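FAD-binding oxidoreductase (Gulosibacter chungangensis, PDB 7PBG) oxidises 4-ethylphenol as a flavoprotein oxidase, using a covalently bound flavin-adenine dinucleotide as its redox cofactor. Local coordinates at residues E65-I70 with E183-D188; L255-E260 with L343-A348; G394-A399 with N480-Q485. All blocks are in the same frame, centred on the assembly; numbering follows the deposited sequence.

Followed from the N terminus, the three contacts come one after another, with neither nesting nor crossing. Interaction 1 closes a loop of 112 residues within the FAD-binding domain, bringing helix 64-77 against strand 179-186. Interaction 2 then closes an 82-residue excursion, setting the start of helix 255-266 against the turn that leads into edge strand 349-352 of the large antiparallel sheet. Interaction 3 spans 80 residues and joins strand 393-402, which carries the flavin-linked histidine, to segment 480-485. The centres of interactions 1 and 2 are about 52 Å apart, on opposite sides of the chain's centre; the centre of interaction 3 lies about 29 Å from that of interaction 1 and about 31 Å from that of interaction 2.

Interaction 1 of 3, residues E65-I70 with E183-D188; sequences EDVQVI and EVVLAD
Val67 and Gln68 pack on Val185 in a buried helix-on-strand contact, where helix 64-77 rests against strand 179-186 inside the FAD-binding domain. The backbones are closest between Gln68 and Val185, whose CA atoms are 6.3 Å apart. Val67 makes the tightest approach: its CG1 methyl lies 3.8 Å from Val185 CG2 and equally near Val185 CB, so it rests against the branch point of the other valine as well as one of its methyls. With Val67 CG1 anti to the backbone N (chi1 178°), this methyl is the one presented to the strand. The second methyl of Val185, CG1, reaches the helix backbone itself, 4.0 Å from Gln68 CA. Gln68 contributes its aliphatic stem, which runs past Val185 at about a right angle and places CG 4.0 Å from Val185 CG2. Its chain is extended beyond CG, and the amide continues past the valine to give the NE2 hydrogen to the carbonyl of Gly189.

In this PCMH-type fold, helix 64-77 connects strands 57-59 and 81-84 of a small mixed sheet, whereas strand 179-186 belongs to a separate antiparallel sheet; the valines therefore join the two sheet systems that together hold the cofactor. An alanine in place of Val185 would probably leave a gap beside the Gln68 stem, with Val67 CG1 keeping only its contact to CB. Farther along the same helix, Asn75 ND2 is hydrogen-bonded to Ala187 O. Val67 also touches Ile227, whose backbone pairs with that of Val185, and the side chain of Val67 is about 8 Å from the bound FAD at the nearest atoms.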
loop_
_atom_site.group_PDB
_atom_site.type_symbol
_atom_site.label_atom_id
_atom_site.label_comp_id
_atom_site.label_asym_id
_atom_site.label_seq_id
_atom_site.Cartn_x
_atom_site.Cartn_y
_atom_site.Cartn_z
ATOM N N GLU A 65 -13.027 22.763 -9.649
ATOM C CA GLU A 65 -13.021 23.550 -10.911
ATOM C C GLU A 65 -12.055 24.735 -10.776
ATOM O O GLU A 65 -11.335 25.058 -11.761
ATOM C CB GLU A 65 -14.431 24.021 -11.260
ATOM C CG GLU A 65 -14.488 24.703 -12.615
ATOM C CD GLU A 65 -15.897 25.005 -13.111
ATOM O OE1 GLU A 65 -16.869 24.648 -12.409
ATOM O OE2 GLU A 65 -16.018 25.577 -14.209
ATOM N N ASP A 66 -12.094 25.432 -9.648
ATOM C CA ASP A 66 -11.183 26.588 -9.399
ATOM C C ASP A 66 -9.744 26.071 -9.536
ATOM O O ASP A 66 -8.928 26.685 -10.206
ATOM C CB ASP A 66 -11.360 27.216 -8.027
ATOM C CG ASP A 66 -12.570 28.131 -7.900
ATOM O OD1 ASP A 66 -13.319 28.285 -8.888
ATOM O OD2 ASP A 66 -12.731 28.703 -6.816
ATOM N N VAL A 67 -9.415 24.991 -8.852
ATOM C CA VAL A 67 -8.051 24.386 -8.987
ATOM C C VAL A 67 -7.718 24.145 -10.466
ATOM O O VAL A 67 -6.585 24.494 -10.918
ATOM C CB VAL A 67 -7.897 23.119 -8.125
ATOM C CG1 VAL A 67 -6.523 22.504 -8.338
ATOM C CG2 VAL A 67 -8.082 23.440 -6.676
ATOM N N GLN A 68 -8.628 23.561 -11.245
ATOM C CA GLN A 68 -8.343 23.280 -12.678
ATOM C C GLN A 68 -7.997 24.579 -13.417
ATOM O O GLN A 68 -7.067 24.575 -14.216
ATOM C CB GLN A 68 -9.519 22.624 -13.383
ATOM C CG GLN A 68 -9.934 21.322 -12.730
ATOM C CD GLN A 68 -11.124 20.757 -13.457
ATOM O OE1 GLN A 68 -12.261 20.954 -13.018
ATOM N NE2 GLN A 68 -10.872 20.145 -14.613
ATOM N N VAL A 69 -8.798 25.617 -13.234
ATOM C CA VAL A 69 -8.617 26.878 -14.000
ATOM C C VAL A 69 -7.319 27.523 -13.549
ATOM O O VAL A 69 -6.604 28.052 -14.421
ATOM C CB VAL A 69 -9.813 27.851 -13.928
ATOM C CG1 VAL A 69 -10.148 28.300 -12.546
ATOM C CG2 VAL A 69 -9.601 29.078 -14.822
ATOM N N ILE A 70 -6.989 27.486 -12.257
ATOM C CA ILE A 70 -5.679 28.036 -11.763
ATOM C C ILE A 70 -4.510 27.290 -12.427
ATOM O O ILE A 70 -3.510 27.921 -12.867
ATOM C CB ILE A 70 -5.587 27.965 -10.229
ATOM C CG1 ILE A 70 -6.578 28.935 -9.570
ATOM C CG2 ILE A 70 -4.166 28.184 -9.722
ATOM C CD1 ILE A 70 -6.978 28.518 -8.162
ATOM N N GLU A 183 -9.363 12.217 -5.594
ATOM C CA GLU A 183 -9.569 13.069 -6.775
ATOM C C GLU A 183 -8.350 13.974 -6.872
ATOM O O GLU A 183 -7.969 14.597 -5.845
ATOM C CB GLU A 183 -10.872 13.864 -6.649
ATOM C CG GLU A 183 -11.172 14.711 -7.881
ATOM C CD GLU A 183 -12.517 15.421 -7.782
ATOM O OE1 GLU A 183 -12.574 16.450 -7.121
ATOM O OE2 GLU A 183 -13.515 14.909 -8.312
ATOM N N VAL A 184 -7.782 14.065 -8.068
ATOM C CA VAL A 184 -6.512 14.766 -8.293
ATOM C C VAL A 184 -6.679 15.628 -9.532
ATOM O O VAL A 184 -7.021 15.112 -10.571
ATOM C CB VAL A 184 -5.309 13.785 -8.387
ATOM C CG1 VAL A 184 -4.009 14.515 -8.555
ATOM C CG2 VAL A 184 -5.216 12.888 -7.167
ATOM N N VAL A 185 -6.323 16.894 -9.420
ATOM C CA VAL A 185 -6.157 17.759 -10.622
ATOM C C VAL A 185 -4.711 17.588 -11.038
ATOM O O VAL A 185 -3.799 17.918 -10.280
ATOM C CB VAL A 185 -6.535 19.213 -10.327
ATOM C CG1 VAL A 185 -6.234 20.074 -11.543
ATOM C CG2 VAL A 185 -7.970 19.311 -9.887
ATOM N N LEU A 186 -4.522 17.071 -12.233
ATOM C CA LEU A 186 -3.190 16.838 -12.800
ATOM C C LEU A 186 -2.643 18.178 -13.308
ATOM O O LEU A 186 -3.359 19.165 -13.321
ATOM C CB LEU A 186 -3.245 15.789 -13.909
ATOM C CG LEU A 186 -3.701 14.404 -13.454
ATOM C CD1 LEU A 186 -3.966 13.495 -14.667
ATOM C CD2 LEU A 186 -2.680 13.782 -12.535
ATOM N N ALA A 187 -1.391 18.175 -13.699
ATOM C CA ALA A 187 -0.587 19.388 -13.997
ATOM C C ALA A 187 -1.059 20.080 -15.275
ATOM O O ALA A 187 -0.720 21.255 -15.399
ATOM C CB ALA A 187 0.882 19.036 -14.072
ATOM N N ASP A 188 -1.920 19.453 -16.088
ATOM C CA ASP A 188 -2.581 20.067 -17.270
ATOM C C ASP A 188 -4.004 20.516 -16.947
ATOM O O ASP A 188 -4.711 20.957 -17.862
ATOM C CB ASP A 188 -2.572 19.103 -18.457
ATOM C CG ASP A 188 -3.468 17.882 -18.308
ATOM O OD1 ASP A 188 -3.799 17.502 -17.150
ATOM O OD2 ASP A 188 -3.808 17.314 -19.359
#

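Interaction 2 of 3, residues L255-E260 with L343-A348; sequences LPAIME and LQIPGA
Ile345 points its CD1 methyl at the first turn of helix 255-266, and nearly all the close packing of this small contact is made by that one atom. It sits 3.8 Å from Ala257 CB and 3.9 Å from Ile258 N, filling the notch where the helix backbone passes from one residue to the next. Ile258 closes the inner side, its CG1 lying 4.2 Å from Ile345 CD1, with the two isoleucine side chains crossing at about a right angle. The chain of Ile345 is stretched out (chi2 175°), which carries the terminal methyl across to the helix while the backbones stay well apart, 7.3 Å between the CA atoms of Ala257 and Ile345.

The outer side is looser. Ala257 is exposed, and beyond Ile345 the chain turns away through Pro346 and Gly347 in a type II beta turn, closed by a 3.0 Å hydrogen bond from Ala348 N to Ile345 O. Gly347 takes a positive phi of 86°, at which a side chain would press on the preceding carbonyl oxygen.

Inward, Ile258 and Ile345 share Phe249 of strand 241-249, and Ile258 goes on to Trp318 and Val320 of strand 318-326. The helix thus lies on the large antiparallel sheet beside helix 406-422, while the turn delivers the chain to edge strand 349-352.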
loop_
_atom_site.group_PDB
_atom_site.type_symbol
_atom_site.label_atom_id
_atom_site.label_comp_id
_atom_site.label_asym_id
_atom_site.label_seq_id
_atom_site.Cartn_x
_atom_site.Cartn_y
_atom_site.Cartn_z
ATOM N N LEU A 255 18.117 1.859 26.373
ATOM C CA LEU A 255 17.495 1.889 25.038
ATOM C C LEU A 255 17.710 0.578 24.282
ATOM O O LEU A 255 16.747 0.087 23.684
ATOM C CB LEU A 255 17.993 3.100 24.247
ATOM C CG LEU A 255 17.436 3.249 22.841
ATOM C CD1 LEU A 255 15.931 3.520 22.852
ATOM C CD2 LEU A 255 18.160 4.371 22.110
ATOM N N PRO A 256 18.923 -0.041 24.196
ATOM C CA PRO A 256 19.027 -1.281 23.437
ATOM C C PRO A 256 18.057 -2.370 23.900
ATOM O O PRO A 256 17.332 -2.939 23.077
ATOM C CB PRO A 256 20.486 -1.720 23.624
ATOM C CG PRO A 256 21.196 -0.451 23.884
ATOM C CD PRO A 256 20.236 0.410 24.701
ATOM N N ALA A 257 17.987 -2.631 25.201
ATOM C CA ALA A 257 17.065 -3.660 25.679
ATOM C C ALA A 257 15.606 -3.275 25.389
ATOM O O ALA A 257 14.748 -4.199 25.205
ATOM C CB ALA A 257 17.269 -3.918 27.132
ATOM N N ILE A 258 15.284 -1.993 25.516
ATOM C CA ILE A 258 13.907 -1.557 25.227
ATOM C C ILE A 258 13.561 -1.937 23.783
ATOM O O ILE A 258 12.520 -2.515 23.549
ATOM C CB ILE A 258 13.695 -0.073 25.462
ATOM C CG1 ILE A 258 13.924 0.311 26.932
ATOM C CG2 ILE A 258 12.337 0.319 24.900
ATOM C CD1 ILE A 258 14.064 1.827 27.161
ATOM N N MET A 259 14.440 -1.619 22.826
ATOM C CA MET A 259 14.107 -1.816 21.418
ATOM C C MET A 259 14.067 -3.334 21.142
ATOM O O MET A 259 13.163 -3.774 20.442
ATOM C CB MET A 259 15.111 -1.110 20.497
ATOM C CG MET A 259 15.213 0.371 20.679
ATOM S SD MET A 259 13.660 1.288 20.795
ATOM C CE MET A 259 13.016 0.930 19.163
ATOM N N GLU A 260 15.000 -4.118 21.714
ATOM C CA GLU A 260 15.080 -5.554 21.427
ATOM C C GLU A 260 13.908 -6.257 22.117
ATOM O O GLU A 260 13.507 -7.295 21.612
ATOM C CB GLU A 260 16.429 -6.112 21.827
ATOM C CG GLU A 260 17.535 -5.616 20.934
ATOM C CD GLU A 260 17.579 -6.175 19.520
ATOM O OE1 GLU A 260 16.898 -7.181 19.246
ATOM O OE2 GLU A 260 18.346 -5.638 18.707
ATOM N N LEU A 343 9.353 -5.368 32.369
ATOM C CA LEU A 343 9.723 -5.245 33.798
ATOM C C LEU A 343 10.916 -6.148 34.101
ATOM O O LEU A 343 11.465 -5.963 35.196
ATOM C CB LEU A 343 8.563 -5.541 34.745
ATOM C CG LEU A 343 7.456 -4.490 34.869
ATOM C CD1 LEU A 343 6.524 -4.898 35.980
ATOM C CD2 LEU A 343 7.961 -3.100 35.112
ATOM N N GLN A 344 11.352 -6.987 33.162
ATOM C CA GLN A 344 12.645 -7.707 33.324
ATOM C C GLN A 344 13.839 -6.767 33.143
ATOM O O GLN A 344 14.966 -7.202 33.446
ATOM C CB GLN A 344 12.762 -8.887 32.384
ATOM C CG GLN A 344 11.769 -9.985 32.688
ATOM C CD GLN A 344 12.278 -11.257 32.075
ATOM O OE1 GLN A 344 12.486 -11.288 30.874
ATOM N NE2 GLN A 344 12.500 -12.290 32.883
ATOM N N ILE A 345 13.637 -5.568 32.598
ATOM C CA ILE A 345 14.708 -4.540 32.555
ATOM C C ILE A 345 14.828 -3.946 33.942
ATOM O O ILE A 345 13.878 -3.347 34.432
ATOM C CB ILE A 345 14.453 -3.506 31.462
ATOM C CG1 ILE A 345 14.355 -4.227 30.116
ATOM C CG2 ILE A 345 15.522 -2.423 31.485
ATOM C CD1 ILE A 345 13.988 -3.331 28.934
ATOM N N PRO A 346 15.994 -4.092 34.605
ATOM C CA PRO A 346 16.120 -3.621 35.979
ATOM C C PRO A 346 15.701 -2.159 36.126
ATOM O O PRO A 346 16.068 -1.304 35.325
ATOM C CB PRO A 346 17.589 -3.828 36.323
ATOM C CG PRO A 346 18.028 -4.969 35.393
ATOM C CD PRO A 346 17.208 -4.793 34.126
ATOM N N GLY A 347 14.899 -1.896 37.137
ATOM C CA GLY A 347 14.466 -0.523 37.439
ATOM C C GLY A 347 13.231 -0.065 36.674
ATOM O O GLY A 347 12.721 1.018 37.026
ATOM N N ALA A 348 12.755 -0.815 35.685
ATOM C CA ALA A 348 11.561 -0.432 34.886
ATOM C C ALA A 348 10.343 -0.378 35.795
ATOM O O ALA A 348 10.250 -1.158 36.757
ATOM C CB ALA A 348 11.299 -1.380 33.750
#

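Interaction 3 of 3, residues G394-A399 with N480-Q485; sequences GHFFYA and NVLADQ. With FAD (flavin-adenine dinucleotide), chain C.
Phe396, on the strand that carries the covalent flavin link in this VAO/PCMH-type fold, overlaps Val481 and Leu482 with the far end of its ring. Val481 CG1 comes in at the ring edge, in its plane, 3.6 Å from Phe396 CZ. Leu482 points back against Phe396 and meets the ring obliquely, with CG 3.7 Å from the same Phe396 CZ and both methyls close by. The ring reaches this pair because Phe396 CG is anti to the backbone N (chi1 -175°). Thr457 and Thr461 of helix 451-470 also touch Phe396, and Thr461 touches Leu482 as well, placing the contact in a buried layer between strand 393-402 and segment 480-485.

The residues on either side of Phe396 serve the cofactor. Phe397 brings its ring edge to the isoalloxazine, CZ lying 3.5 Å from FAD C9, and stacks with Tyr92. The same CZ stands over the centre of the His395 imidazole, 3.7 Å above its plane, so Phe397 packs on the linked histidine as well as the flavin. His395 NE2 is bonded directly to FAD C8M, at 1.4 Å.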
loop_
_atom_site.group_PDB
_atom_site.type_symbol
_atom_site.label_atom_id
_atom_site.label_comp_id
_atom_site.label_asym_id
_atom_site.label_seq_id
_atom_site.Cartn_x
_atom_site.Cartn_y
_atom_site.Cartn_z
ATOM N N GLY A 394 11.395 26.004 17.688
ATOM C CA GLY A 394 10.790 25.247 16.597
ATOM C C GLY A 394 11.698 24.090 16.262
ATOM O O GLY A 394 12.770 23.972 16.898
ATOM N N HIS A 395 11.257 23.266 15.326
ATOM C CA HIS A 395 11.975 22.027 14.968
ATOM C C HIS A 395 12.233 21.927 13.483
ATOM O O HIS A 395 11.740 22.743 12.696
ATOM C CB HIS A 395 11.222 20.840 15.600
ATOM C CG HIS A 395 9.809 20.738 15.182
ATOM N ND1 HIS A 395 9.395 20.726 13.869
ATOM C CD2 HIS A 395 8.702 20.575 15.923
ATOM C CE1 HIS A 395 8.084 20.682 13.835
ATOM N NE2 HIS A 395 7.642 20.492 15.068
ATOM N N PHE A 396 13.017 20.897 13.158
ATOM C CA PHE A 396 13.620 20.654 11.834
ATOM C C PHE A 396 14.050 19.204 11.827
ATOM O O PHE A 396 15.097 18.903 12.345
ATOM C CB PHE A 396 14.742 21.670 11.657
ATOM C CG PHE A 396 15.444 21.703 10.324
ATOM C CD1 PHE A 396 14.857 22.308 9.239
ATOM C CD2 PHE A 396 16.697 21.117 10.158
ATOM C CE1 PHE A 396 15.499 22.362 8.012
ATOM C CE2 PHE A 396 17.342 21.180 8.942
ATOM C CZ PHE A 396 16.754 21.799 7.870
ATOM N N PHE A 397 13.209 18.321 11.274
ATOM C CA PHE A 397 13.285 16.877 11.579
ATOM C C PHE A 397 14.463 16.223 10.848
ATOM O O PHE A 397 14.659 16.471 9.669
ATOM C CB PHE A 397 11.984 16.156 11.210
ATOM C CG PHE A 397 10.875 16.435 12.172
ATOM C CD1 PHE A 397 10.870 15.864 13.441
ATOM C CD2 PHE A 397 9.817 17.236 11.796
ATOM C CE1 PHE A 397 9.863 16.166 14.344
ATOM C CE2 PHE A 397 8.788 17.519 12.686
ATOM C CZ PHE A 397 8.806 16.953 13.956
ATOM N N TYR A 398 15.175 15.393 11.570
ATOM C CA TYR A 398 16.060 14.326 11.024
ATOM C C TYR A 398 15.442 13.004 11.437
ATOM O O TYR A 398 15.530 12.654 12.626
ATOM C CB TYR A 398 17.461 14.475 11.576
ATOM C CG TYR A 398 18.385 13.320 11.267
ATOM C CD1 TYR A 398 18.798 13.081 9.972
ATOM C CD2 TYR A 398 18.831 12.478 12.269
ATOM C CE1 TYR A 398 19.592 11.993 9.667
ATOM C CE2 TYR A 398 19.682 11.421 11.980
ATOM C CZ TYR A 398 20.040 11.165 10.671
ATOM O OH TYR A 398 20.853 10.116 10.343
ATOM N N ALA A 399 14.850 12.265 10.496
ATOM C CA ALA A 399 14.091 11.042 10.871
ATOM C C ALA A 399 14.473 9.858 9.989
ATOM O O ALA A 399 13.716 9.493 9.101
ATOM C CB ALA A 399 12.639 11.343 10.816
ATOM N N ASN A 480 12.116 21.140 2.753
ATOM C CA ASN A 480 12.471 21.780 1.454
ATOM C C ASN A 480 13.990 21.959 1.327
ATOM O O ASN A 480 14.557 21.577 0.276
ATOM C CB ASN A 480 11.864 23.169 1.295
ATOM C CG ASN A 480 10.356 23.184 1.308
ATOM O OD1 ASN A 480 9.714 22.120 1.320
ATOM N ND2 ASN A 480 9.782 24.378 1.259
ATOM N N VAL A 481 14.654 22.544 2.327
ATOM C CA VAL A 481 16.082 22.954 2.157
ATOM C C VAL A 481 16.974 21.721 2.090
ATOM O O VAL A 481 18.098 21.820 1.616
ATOM C CB VAL A 481 16.494 23.931 3.268
ATOM C CG1 VAL A 481 16.631 23.230 4.616
ATOM C CG2 VAL A 481 17.751 24.683 2.892
ATOM N N LEU A 482 16.515 20.583 2.615
ATOM C CA LEU A 482 17.293 19.312 2.671
ATOM C C LEU A 482 17.030 18.402 1.470
ATOM O O LEU A 482 17.738 17.354 1.343
ATOM C CB LEU A 482 16.915 18.527 3.930
ATOM C CG LEU A 482 17.191 19.199 5.264
ATOM C CD1 LEU A 482 16.672 18.321 6.423
ATOM C CD2 LEU A 482 18.669 19.576 5.436
ATOM N N ALA A 483 16.033 18.716 0.639
ATOM C CA ALA A 483 15.491 17.787 -0.392
ATOM C C ALA A 483 16.622 17.291 -1.301
ATOM O O ALA A 483 16.745 16.117 -1.534
ATOM C CB ALA A 483 14.425 18.484 -1.191
ATOM N N ASP A 484 17.457 18.187 -1.792
ATOM C CA ASP A 484 18.440 17.744 -2.800
ATOM C C ASP A 484 19.462 16.843 -2.126
ATOM O O ASP A 484 19.915 15.811 -2.738
ATOM C CB ASP A 484 19.123 18.927 -3.485
ATOM C CG ASP A 484 18.334 19.479 -4.661
ATOM O OD1 ASP A 484 17.409 18.785 -5.183
ATOM O OD2 ASP A 484 18.648 20.608 -5.057
ATOM N N GLN A 485 19.915 17.235 -0.928
ATOM C CA GLN A 485 20.928 16.435 -0.214
ATOM C C GLN A 485 20.345 15.036 0.051
ATOM O O GLN A 485 21.013 13.998 -0.178
ATOM C CB GLN A 485 21.370 17.067 1.104
ATOM C CG GLN A 485 22.416 16.227 1.813
ATOM C CD GLN A 485 22.843 16.779 3.157
ATOM O OE1 GLN A 485 22.294 17.782 3.653
ATOM N NE2 GLN A 485 23.739 16.058 3.813
HETATM P PA FAD C . 0.089 20.150 4.472
HETATM O O1A FAD C . 1.113 21.160 4.876
HETATM O O2A FAD C . -1.254 20.638 3.988
HETATM O O5B FAD C . 0.710 19.259 3.340
HETATM C C5B FAD C . 2.035 18.754 3.424
HETATM C C4B FAD C . 2.546 18.573 2.016
HETATM O O4B FAD C . 1.766 17.563 1.312
HETATM C C3B FAD C . 2.461 19.808 1.104
HETATM O O3B FAD C . 3.562 20.687 1.316
HETATM C C2B FAD C . 2.364 19.178 -0.295
HETATM O O2B FAD C . 3.659 18.816 -0.735
HETATM C C1B FAD C . 1.485 17.963 -0.019
HETATM N N9A FAD C . 0.071 18.205 -0.131
HETATM C C8A FAD C . -0.785 18.439 0.898
HETATM N N7A FAD C . -2.010 18.600 0.493
HETATM C C5A FAD C . -1.950 18.529 -0.879
HETATM C C6A FAD C . -2.939 18.574 -1.865
HETATM N N6A FAD C . -4.230 18.815 -1.598
HETATM N N1A FAD C . -2.533 18.448 -3.149
HETATM C C2A FAD C . -1.220 18.208 -3.400
HETATM N N3A FAD C . -0.210 18.110 -2.545
HETATM C C4A FAD C . -0.652 18.284 -1.283
HETATM N N1 FAD C . 3.889 14.465 11.474
HETATM C C2 FAD C . 3.398 13.239 11.489
HETATM O O2 FAD C . 3.091 12.652 10.420
HETATM N N3 FAD C . 3.124 12.604 12.645
HETATM C C4 FAD C . 3.417 13.140 13.867
HETATM O O4 FAD C . 3.075 12.539 14.903
HETATM C C4X FAD C . 3.977 14.403 13.900
HETATM N N5 FAD C . 4.273 14.907 15.069
HETATM C C5X FAD C . 4.817 16.169 15.072
HETATM C C6 FAD C . 5.119 16.743 16.315
HETATM C C7 FAD C . 5.616 18.028 16.421
HETATM C C7M FAD C . 5.909 18.608 17.788
HETATM C C8 FAD C . 5.807 18.774 15.238
HETATM C C8M FAD C . 6.344 20.171 15.302
HETATM C C9 FAD C . 5.546 18.207 14.007
HETATM C C9A FAD C . 5.031 16.904 13.885
HETATM N N10 FAD C . 4.700 16.325 12.663
HETATM C C10 FAD C . 4.147 15.052 12.633
HETATM C "C1'" FAD C . 4.818 17.067 11.381
HETATM C "C2'" FAD C . 3.548 17.848 11.008
HETATM O "O2'" FAD C . 2.991 18.542 12.176
HETATM C "C3'" FAD C . 2.391 16.994 10.450
HETATM O "O3'" FAD C . 2.884 16.045 9.536
HETATM C "C4'" FAD C . 1.256 17.776 9.775
HETATM O "O4'" FAD C . 0.045 17.004 9.799
HETATM C "C5'" FAD C . 1.611 18.137 8.358
HETATM O "O5'" FAD C . 0.998 19.369 7.952
HETATM P P FAD C . -0.423 19.392 7.224
HETATM O O1P FAD C . -1.002 20.767 7.378
HETATM O O2P FAD C . -1.195 18.233 7.767
HETATM O O3P FAD C . -0.081 19.113 5.687
#